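Angiotensin-converting enzyme (Anopheles gambiae, PDB 6S1Y) is a zinc metallopeptidase of the angiotensin-converting enzyme family from a malaria mosquito, probably trimming peptides from their C-terminal end. Local coordinates at residues Leu221-Arg226 with Ala592-Thr597; Cys326-Trp331 with Ile341-Arg346; Val430-Ala435 with Arg496-Tyr501. One frame throughout, in Å; residues are numbered along the deposited sequence.

How the interactions relate
Interaction 1 (221-226 with 592-597) ties a late loop to helix 203-233, its centre about 26 Å from the centre of the chain. Interactions 2 and 3 lie closer in and both touch the bound gamma-glutamyl-glutamate (KSN). Interaction 2 (326-331 with 341-346) gives A328 O to its amide nitrogen. Interaction 3 (430-435 with 496-501) gives Y497 OH to one of its carboxylates. The side chains of A330 and Y497 lie about 7 and 4 Å from the zinc ion. The centres of interactions 2 and 3 are about 20 Å apart, their nearest atoms about 6 Å. Interaction 3 also meets interaction 1: L221 CD2 packs on V430 CG1 at 3.7 Å. Interactions 1 and 2 do not touch.

Interaction 1: Leu221-Arg226 with Ala592-Thr597; sequences LHAYVR and AHVGWT
R226, on helix 203-233, grips the backbone carbonyls of H593 and G595 and carries most of the polar contact. Its chain bends at chi3 (66°) and brings the guanidinium edge-on to the two carbonyls. NH1 and NH2 both donate to G595 O, NH2 at 2.6 Å from that oxygen. NH2 also donates to H593 O over 2.8 Å, but from above that carbonyl's plane. All three bonds stay close to the guanidinium plane, so they fix its rotation. NH1 has a further acceptor in G242 O.

Two waters extend the polar contact. One lies between H222 ND1 and G595 N, 2.8 Å from the latter. The other accepts from R226 NE and donates to A223 O and H593 O.

The rings of H222 and W596 meet obliquely, with planes 38° apart. W596 CE3 lies over one face of the imidazole, 3.5 Å from H222 CE1. H222 NE2 is bonded to G468 O. Apolar packing is slight: A223 CB touches V594 CG2 at 4.0 Å.

At the backbone angles of G595 (phi 83°), a side chain would be jammed against the carbonyl O of V594, which glycine avoids. The 592-597 segment follows helix 577-590 and leads toward strand 602-603. On helix 203-233, Y224 packs on helix 577-590, while L221 and V225 face helix 414-429.

Interaction 2: Cys326-Trp331 with Ile341-Arg346; sequences CHASAW and IKQCTR. With KSN ((2~{S})-2-[[(4~{S})-4-azanyl-5-oxidanyl-5-oxidanylidene-pentanoyl]amino]pentanedioic acid), chain H.
C326 and C344 are joined by a disulfide, SG to SG 2.1 Å, with chi3 at -81°. It closes the open end of a short antiparallel hairpin, strands 329-332 and 339-342. C344 N donates to a water beside it.

Backbone bonds pair S329 with K342. S329 N donates to K342 O at 3.0 Å, and K342 N returns a bond to S329 O. A330 and I341 form the next, non-hydrogen-bonded pair. Two CA-H...O contacts add to these, one from A328 CA to K342 O and one from I341 CA to S329 O.

A330 CB meets I341 CG1 on one face of the hairpin; S329 and K342 lie on the other. Before the strand, A328 CB rests on Q343 CG at 3.8 Å. S329 OG sits between its own N and carbonyl carbon (chi1 50°) and accepts from W331 NE1 over 2.9 Å, near the indole plane. The K342 chain bends at chi3 and chi4, and its NZ bonds to V325 O.

A328 O accepts from KSN N06 at 2.7 Å, in a bent bond (137°). A328, just ahead of strand 329-332, thus offers its carbonyl to the ligand's amide N-H, which is consistent with peptide-like binding near the zinc site.

Interaction 3: Val430-Ala435 with Arg496-Tyr501; sequences VFLPFA and RYFVSY. With KSN ((2~{S})-2-[[(4~{S})-4-azanyl-5-oxidanyl-5-oxidanylidene-pentanoyl]amino]pentanedioic acid), chain H.
F431 and Y501 bring their rings together between helices 431-447 and 495-514. F431 starts with CG anti to its backbone N (chi1 173°), which carries the ring toward the other helix. CB lies 4.0 Å from Y501 CE2. CG is near Y501 CE2 and CZ. CD2 sits over the centre of the Y501 ring, 3.3 Å above its plane. CE2 is 3.5 Å from Y501 CE1. The ring planes are oblique, 39° apart. At the tip, CZ meets Y497 CB at 3.6 Å. CZ and CE1 are also near the ligand's amino nitrogen, CZ 3.9 Å from KSN N01.

Segments 431-435 and 496-501 run roughly antiparallel, their directions 152° apart and their axes 8.8 Å at closest approach. Both belong to the largely helical fold of this zinc peptidase family and line one wall of its pocket. Beyond its CB the Y497 side chain leads away from F431 toward the ligand, and Y497 OH donates to KSN O15 at 2.7 Å. It also touches E385, one of the zinc ligands.

L432 CD2 makes a CH-pi contact over the face of the F498 ring and touches Y501 CB at 3.5 Å. A435 CB rests against F498 CB.

Interaction 1: Leu221-Arg226 with Ala592-Thr597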
# COMPACT_ATOMS: atom_id res chain seq x y z
N LEU A 221 -6.92 -9.11 -19.03
CA LEU A 221 -6.62 -10.03 -17.93
C LEU A 221 -7.88 -10.37 -17.15
O LEU A 221 -8.16 -11.54 -16.87
CB LEU A 221 -5.59 -9.41 -16.99
CG LEU A 221 -5.14 -10.29 -15.83
CD1 LEU A 221 -4.52 -11.61 -16.35
CD2 LEU A 221 -4.12 -9.54 -14.94
N HIS A 222 -8.64 -9.32 -16.77
CA HIS A 222 -9.97 -9.50 -16.20
C HIS A 222 -10.79 -10.49 -17.00
O HIS A 222 -11.49 -11.34 -16.43
CB HIS A 222 -10.67 -8.14 -16.17
CG HIS A 222 -12.10 -8.20 -15.75
ND1 HIS A 222 -13.08 -8.71 -16.56
CD2 HIS A 222 -12.70 -7.82 -14.60
CE1 HIS A 222 -14.24 -8.65 -15.92
NE2 HIS A 222 -14.03 -8.11 -14.74
N ALA A 223 -10.74 -10.41 -18.33
CA ALA A 223 -11.58 -11.29 -19.15
C ALA A 223 -11.12 -12.74 -19.06
O ALA A 223 -11.94 -13.65 -19.05
CB ALA A 223 -11.55 -10.81 -20.60
N TYR A 224 -9.81 -12.97 -18.98
CA TYR A 224 -9.32 -14.34 -18.85
C TYR A 224 -9.69 -14.92 -17.49
O TYR A 224 -10.19 -16.04 -17.40
CB TYR A 224 -7.82 -14.38 -19.08
CG TYR A 224 -7.28 -15.80 -19.14
CD1 TYR A 224 -7.35 -16.52 -20.32
CD2 TYR A 224 -6.76 -16.43 -18.01
CE1 TYR A 224 -6.90 -17.83 -20.39
CE2 TYR A 224 -6.28 -17.74 -18.07
CZ TYR A 224 -6.35 -18.44 -19.26
OH TYR A 224 -5.90 -19.72 -19.34
N VAL A 225 -9.47 -14.17 -16.43
CA VAL A 225 -9.81 -14.65 -15.09
C VAL A 225 -11.29 -15.00 -15.02
O VAL A 225 -11.67 -16.07 -14.52
CB VAL A 225 -9.43 -13.60 -14.02
CG1 VAL A 225 -9.93 -14.00 -12.63
CG2 VAL A 225 -7.92 -13.41 -14.00
N ARG A 226 -12.15 -14.11 -15.51
CA ARG A 226 -13.58 -14.39 -15.48
C ARG A 226 -13.91 -15.66 -16.25
O ARG A 226 -14.72 -16.47 -15.80
CB ARG A 226 -14.34 -13.19 -16.03
CG ARG A 226 -15.85 -13.40 -16.25
CD ARG A 226 -16.55 -12.11 -16.65
NE ARG A 226 -16.14 -11.60 -17.95
CZ ARG A 226 -16.53 -10.43 -18.46
NH1 ARG A 226 -17.33 -9.66 -17.76
NH2 ARG A 226 -16.10 -10.03 -19.66
N ALA A 592 -13.79 -15.62 -25.00
CA ALA A 592 -14.13 -14.95 -23.76
C ALA A 592 -14.58 -13.52 -24.04
O ALA A 592 -13.91 -12.80 -24.78
CB ALA A 592 -12.92 -14.95 -22.82
N HIS A 593 -15.71 -13.11 -23.46
CA HIS A 593 -16.11 -11.72 -23.59
C HIS A 593 -15.12 -10.83 -22.84
O HIS A 593 -14.66 -11.17 -21.75
CB HIS A 593 -17.51 -11.47 -23.02
CG HIS A 593 -18.62 -12.05 -23.86
ND1 HIS A 593 -19.14 -13.31 -23.64
CD2 HIS A 593 -19.32 -11.53 -24.90
CE1 HIS A 593 -20.09 -13.55 -24.52
NE2 HIS A 593 -20.22 -12.48 -25.30
N VAL A 594 -14.82 -9.68 -23.43
CA VAL A 594 -14.04 -8.63 -22.79
C VAL A 594 -14.96 -7.48 -22.39
O VAL A 594 -15.87 -7.12 -23.15
CB VAL A 594 -12.92 -8.16 -23.75
CG1 VAL A 594 -12.02 -7.16 -23.08
CG2 VAL A 594 -12.13 -9.38 -24.25
N GLY A 595 -14.68 -6.88 -21.23
CA GLY A 595 -15.51 -5.83 -20.69
C GLY A 595 -16.72 -6.37 -19.93
O GLY A 595 -16.92 -7.58 -19.81
N TRP A 596 -17.55 -5.45 -19.44
CA TRP A 596 -18.65 -5.85 -18.58
C TRP A 596 -19.75 -4.79 -18.53
O TRP A 596 -19.50 -3.59 -18.51
CB TRP A 596 -18.14 -6.11 -17.15
CG TRP A 596 -17.37 -4.94 -16.60
CD1 TRP A 596 -17.87 -3.86 -15.93
CD2 TRP A 596 -15.96 -4.73 -16.66
NE1 TRP A 596 -16.86 -3.00 -15.56
CE2 TRP A 596 -15.68 -3.51 -16.02
CE3 TRP A 596 -14.90 -5.47 -17.19
CZ2 TRP A 596 -14.40 -3.01 -15.91
CZ3 TRP A 596 -13.63 -4.96 -17.08
CH2 TRP A 596 -13.39 -3.74 -16.45
N THR A 597 -20.98 -5.27 -18.42
CA THR A 597 -22.07 -4.39 -18.05
C THR A 597 -21.85 -3.83 -16.64
O THR A 597 -21.04 -4.33 -15.87
CB THR A 597 -23.38 -5.18 -18.15
OG1 THR A 597 -23.30 -6.36 -17.36
CG2 THR A 597 -23.58 -5.61 -19.59
O HOH W 1 -12.79 -7.80 -19.34
O HOH W 2 -14.61 -13.14 -19.86

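Interaction 2: Cys326-Trp331 with Ile341-Arg346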
# COMPACT_ATOMS: atom_id res chain seq x y z
N CYS A 326 -3.30 -5.63 13.56
CA CYS A 326 -2.42 -6.58 12.89
C CYS A 326 -2.03 -6.13 11.49
O CYS A 326 -1.09 -6.71 10.92
CB CYS A 326 -3.08 -7.96 12.82
SG CYS A 326 -2.51 -9.11 14.12
N HIS A 327 -2.69 -5.11 10.93
CA HIS A 327 -2.33 -4.66 9.60
C HIS A 327 -0.85 -4.26 9.59
O HIS A 327 -0.42 -3.41 10.38
CB HIS A 327 -3.20 -3.50 9.16
CG HIS A 327 -3.10 -3.22 7.70
ND1 HIS A 327 -3.95 -3.80 6.79
CD2 HIS A 327 -2.19 -2.52 6.99
CE1 HIS A 327 -3.60 -3.42 5.57
NE2 HIS A 327 -2.53 -2.65 5.67
N ALA A 328 -0.07 -4.88 8.71
CA ALA A 328 1.38 -4.74 8.78
C ALA A 328 1.81 -3.29 8.64
O ALA A 328 1.31 -2.57 7.78
CB ALA A 328 2.04 -5.58 7.67
N SER A 329 2.78 -2.88 9.45
CA SER A 329 3.26 -1.50 9.37
C SER A 329 4.73 -1.41 9.74
O SER A 329 5.30 -2.31 10.34
CB SER A 329 2.44 -0.58 10.28
OG SER A 329 2.34 -1.12 11.56
N ALA A 330 5.33 -0.29 9.37
CA ALA A 330 6.74 -0.03 9.60
C ALA A 330 6.90 1.37 10.17
O ALA A 330 6.41 2.35 9.58
CB ALA A 330 7.53 -0.20 8.30
N TRP A 331 7.62 1.47 11.30
CA TRP A 331 7.60 2.65 12.16
C TRP A 331 8.97 3.29 12.30
O TRP A 331 9.97 2.61 12.53
CB TRP A 331 7.08 2.29 13.55
CG TRP A 331 5.64 1.93 13.57
CD1 TRP A 331 5.07 0.81 13.02
CD2 TRP A 331 4.58 2.68 14.17
NE1 TRP A 331 3.71 0.82 13.25
CE2 TRP A 331 3.38 1.96 13.94
CE3 TRP A 331 4.52 3.89 14.86
CZ2 TRP A 331 2.14 2.42 14.39
CZ3 TRP A 331 3.28 4.34 15.31
CH2 TRP A 331 2.11 3.61 15.08
N ILE A 341 9.03 -2.93 12.90
CA ILE A 341 7.93 -3.49 12.13
C ILE A 341 6.99 -4.18 13.09
O ILE A 341 7.43 -4.88 14.02
CB ILE A 341 8.44 -4.45 11.04
CG1 ILE A 341 9.06 -3.64 9.90
CG2 ILE A 341 7.32 -5.38 10.56
CD1 ILE A 341 9.76 -4.47 8.81
N LYS A 342 5.70 -4.01 12.86
CA LYS A 342 4.65 -4.75 13.56
C LYS A 342 3.89 -5.50 12.47
O LYS A 342 3.19 -4.89 11.65
CB LYS A 342 3.75 -3.81 14.35
CG LYS A 342 2.60 -4.50 15.06
CD LYS A 342 2.00 -3.60 16.16
CE LYS A 342 1.57 -2.23 15.63
NZ LYS A 342 0.33 -2.28 14.83
N GLN A 343 4.05 -6.82 12.45
CA GLN A 343 3.46 -7.65 11.41
C GLN A 343 3.04 -8.97 12.02
O GLN A 343 3.83 -9.62 12.72
CB GLN A 343 4.45 -7.88 10.26
CG GLN A 343 3.84 -8.63 9.08
CD GLN A 343 4.74 -8.66 7.86
OE1 GLN A 343 5.63 -7.83 7.70
NE2 GLN A 343 4.49 -9.62 6.97
N CYS A 344 1.81 -9.37 11.74
CA CYS A 344 1.31 -10.67 12.19
C CYS A 344 1.64 -11.71 11.12
O CYS A 344 0.79 -12.37 10.53
CB CYS A 344 -0.18 -10.58 12.53
SG CYS A 344 -0.48 -9.35 13.88
N THR A 345 2.95 -11.87 10.94
CA THR A 345 3.52 -12.69 9.89
C THR A 345 3.06 -14.14 9.92
O THR A 345 3.01 -14.78 10.97
CB THR A 345 5.05 -12.65 10.00
OG1 THR A 345 5.48 -11.30 10.21
CG2 THR A 345 5.71 -13.18 8.72
N ARG A 346 2.78 -14.67 8.74
CA ARG A 346 2.51 -16.08 8.51
C ARG A 346 3.48 -16.60 7.46
O ARG A 346 4.08 -15.84 6.72
CB ARG A 346 1.06 -16.30 8.08
CG ARG A 346 0.06 -15.77 9.12
CD ARG A 346 -0.11 -16.76 10.25
NE ARG A 346 -0.94 -17.87 9.81
CZ ARG A 346 -1.25 -18.93 10.55
NH1 ARG A 346 -0.77 -19.04 11.78
NH2 ARG A 346 -2.02 -19.89 10.05
C10 KSN H . 0.27 2.54 7.86
C13 KSN H . 2.08 -0.08 4.47
C17 KSN H . -2.68 -3.19 1.24
C02 KSN H . -1.22 -3.06 0.80
C03 KSN H . -0.30 -2.26 1.73
C04 KSN H . -0.75 -2.11 3.18
C05 KSN H . 0.22 -2.68 4.24
C07 KSN H . 0.79 -0.38 5.26
C08 KSN H . 0.73 0.29 6.63
C09 KSN H . 0.64 1.83 6.54
N01 KSN H . -1.14 -2.44 -0.53
N06 KSN H . 0.88 -1.85 5.25
O11 KSN H . -0.27 1.88 8.80
O12 KSN H . 0.49 3.79 8.01
O14 KSN H . 3.09 -0.80 4.69
O15 KSN H . 2.14 0.82 3.61
O16 KSN H . 0.38 -3.87 4.29
O18 KSN H . -2.97 -4.15 2.01
O19 KSN H . -3.61 -2.42 0.88
O HOH W 3 0.34 -8.27 9.53

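Interaction 3: Val430-Ala435 with Arg496-Tyr501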
# COMPACT_ATOMS: atom_id res chain seq x y z
N VAL A 430 -3.60 -5.95 -11.52
CA VAL A 430 -4.99 -5.69 -11.16
C VAL A 430 -5.13 -4.69 -10.02
O VAL A 430 -6.23 -4.17 -9.77
CB VAL A 430 -5.71 -7.00 -10.78
CG1 VAL A 430 -5.59 -8.03 -11.90
CG2 VAL A 430 -5.17 -7.55 -9.50
N PHE A 431 -4.05 -4.43 -9.29
CA PHE A 431 -4.13 -3.56 -8.11
C PHE A 431 -4.26 -2.08 -8.50
O PHE A 431 -4.87 -1.30 -7.76
CB PHE A 431 -2.89 -3.83 -7.24
CG PHE A 431 -2.74 -2.91 -6.07
CD1 PHE A 431 -3.42 -3.13 -4.90
CD2 PHE A 431 -1.88 -1.84 -6.14
CE1 PHE A 431 -3.29 -2.28 -3.83
CE2 PHE A 431 -1.75 -0.97 -5.07
CZ PHE A 431 -2.46 -1.20 -3.93
N LEU A 432 -3.74 -1.69 -9.64
CA LEU A 432 -3.77 -0.27 -10.00
C LEU A 432 -5.18 0.29 -10.12
O LEU A 432 -5.46 1.31 -9.48
CB LEU A 432 -2.97 -0.07 -11.29
CG LEU A 432 -1.47 -0.20 -10.99
CD1 LEU A 432 -0.76 -0.97 -12.04
CD2 LEU A 432 -0.83 1.17 -10.86
N PRO A 433 -6.10 -0.32 -10.87
CA PRO A 433 -7.48 0.18 -10.84
C PRO A 433 -8.07 0.19 -9.45
O PRO A 433 -8.81 1.12 -9.11
CB PRO A 433 -8.23 -0.79 -11.78
CG PRO A 433 -7.11 -1.42 -12.64
CD PRO A 433 -5.92 -1.48 -11.76
N PHE A 434 -7.78 -0.81 -8.63
CA PHE A 434 -8.27 -0.79 -7.26
C PHE A 434 -7.76 0.44 -6.52
O PHE A 434 -8.54 1.18 -5.92
CB PHE A 434 -7.84 -2.05 -6.52
CG PHE A 434 -8.18 -2.04 -5.06
CD1 PHE A 434 -9.44 -2.44 -4.63
CD2 PHE A 434 -7.26 -1.63 -4.13
CE1 PHE A 434 -9.75 -2.45 -3.29
CE2 PHE A 434 -7.57 -1.62 -2.79
CZ PHE A 434 -8.81 -2.03 -2.37
N ALA A 435 -6.44 0.63 -6.51
CA ALA A 435 -5.85 1.74 -5.75
C ALA A 435 -6.42 3.07 -6.24
O ALA A 435 -6.75 3.94 -5.43
CB ALA A 435 -4.33 1.72 -5.87
N ARG A 496 -0.72 6.84 -2.67
CA ARG A 496 0.67 6.40 -2.54
C ARG A 496 0.91 5.04 -3.21
O ARG A 496 1.97 4.81 -3.81
CB ARG A 496 1.06 6.31 -1.06
CG ARG A 496 0.14 5.44 -0.21
CD ARG A 496 0.44 5.57 1.29
NE ARG A 496 0.16 6.91 1.80
CZ ARG A 496 0.43 7.30 3.05
NH1 ARG A 496 0.96 6.44 3.89
NH2 ARG A 496 0.18 8.55 3.45
N TYR A 497 -0.06 4.11 -3.10
CA TYR A 497 0.16 2.77 -3.63
C TYR A 497 -0.02 2.74 -5.15
O TYR A 497 0.71 2.04 -5.85
CB TYR A 497 -0.76 1.77 -2.94
CG TYR A 497 -0.62 1.75 -1.42
CD1 TYR A 497 0.43 1.06 -0.79
CD2 TYR A 497 -1.52 2.42 -0.61
CE1 TYR A 497 0.56 1.05 0.59
CE2 TYR A 497 -1.39 2.43 0.76
CZ TYR A 497 -0.35 1.75 1.36
OH TYR A 497 -0.24 1.73 2.73
N PHE A 498 -0.93 3.55 -5.68
CA PHE A 498 -1.04 3.69 -7.12
C PHE A 498 0.27 4.22 -7.71
O PHE A 498 0.82 3.67 -8.68
CB PHE A 498 -2.20 4.63 -7.47
CG PHE A 498 -2.43 4.80 -8.95
CD1 PHE A 498 -1.67 5.68 -9.69
CD2 PHE A 498 -3.40 4.05 -9.60
CE1 PHE A 498 -1.88 5.83 -11.06
CE2 PHE A 498 -3.62 4.18 -10.96
CZ PHE A 498 -2.84 5.08 -11.69
N VAL A 499 0.79 5.30 -7.13
CA VAL A 499 2.04 5.87 -7.62
C VAL A 499 3.16 4.85 -7.51
O VAL A 499 3.93 4.64 -8.45
CB VAL A 499 2.36 7.17 -6.84
CG1 VAL A 499 3.69 7.74 -7.26
CG2 VAL A 499 1.29 8.18 -7.10
N SER A 500 3.26 4.18 -6.35
CA SER A 500 4.25 3.13 -6.18
C SER A 500 4.19 2.08 -7.28
O SER A 500 5.22 1.64 -7.80
CB SER A 500 4.05 2.44 -4.83
OG SER A 500 4.86 1.28 -4.79
N TYR A 501 2.99 1.61 -7.61
CA TYR A 501 2.88 0.51 -8.56
C TYR A 501 3.27 0.95 -9.97
O TYR A 501 3.70 0.11 -10.76
CB TYR A 501 1.47 -0.09 -8.51
CG TYR A 501 1.39 -1.24 -7.53
CD1 TYR A 501 1.61 -1.03 -6.17
CD2 TYR A 501 1.13 -2.53 -7.96
CE1 TYR A 501 1.57 -2.08 -5.27
CE2 TYR A 501 1.09 -3.60 -7.04
CZ TYR A 501 1.32 -3.36 -5.71
OH TYR A 501 1.28 -4.38 -4.80
C10 KSN H . 0.27 2.54 7.86
C13 KSN H . 2.08 -0.08 4.47
C17 KSN H . -2.68 -3.19 1.24
C02 KSN H . -1.22 -3.06 0.80
C03 KSN H . -0.30 -2.26 1.73
C04 KSN H . -0.75 -2.11 3.18
C05 KSN H . 0.22 -2.68 4.24
C07 KSN H . 0.79 -0.38 5.26
C08 KSN H . 0.73 0.29 6.63
C09 KSN H . 0.64 1.83 6.54
N01 KSN H . -1.14 -2.44 -0.53
N06 KSN H . 0.88 -1.85 5.25
O11 KSN H . -0.27 1.88 8.80
O12 KSN H . 0.49 3.79 8.01
O14 KSN H . 3.09 -0.80 4.69
O15 KSN H . 2.14 0.82 3.61
O16 KSN H . 0.38 -3.87 4.29
O18 KSN H . -2.97 -4.15 2.01
O19 KSN H . -3.61 -2.42 0.88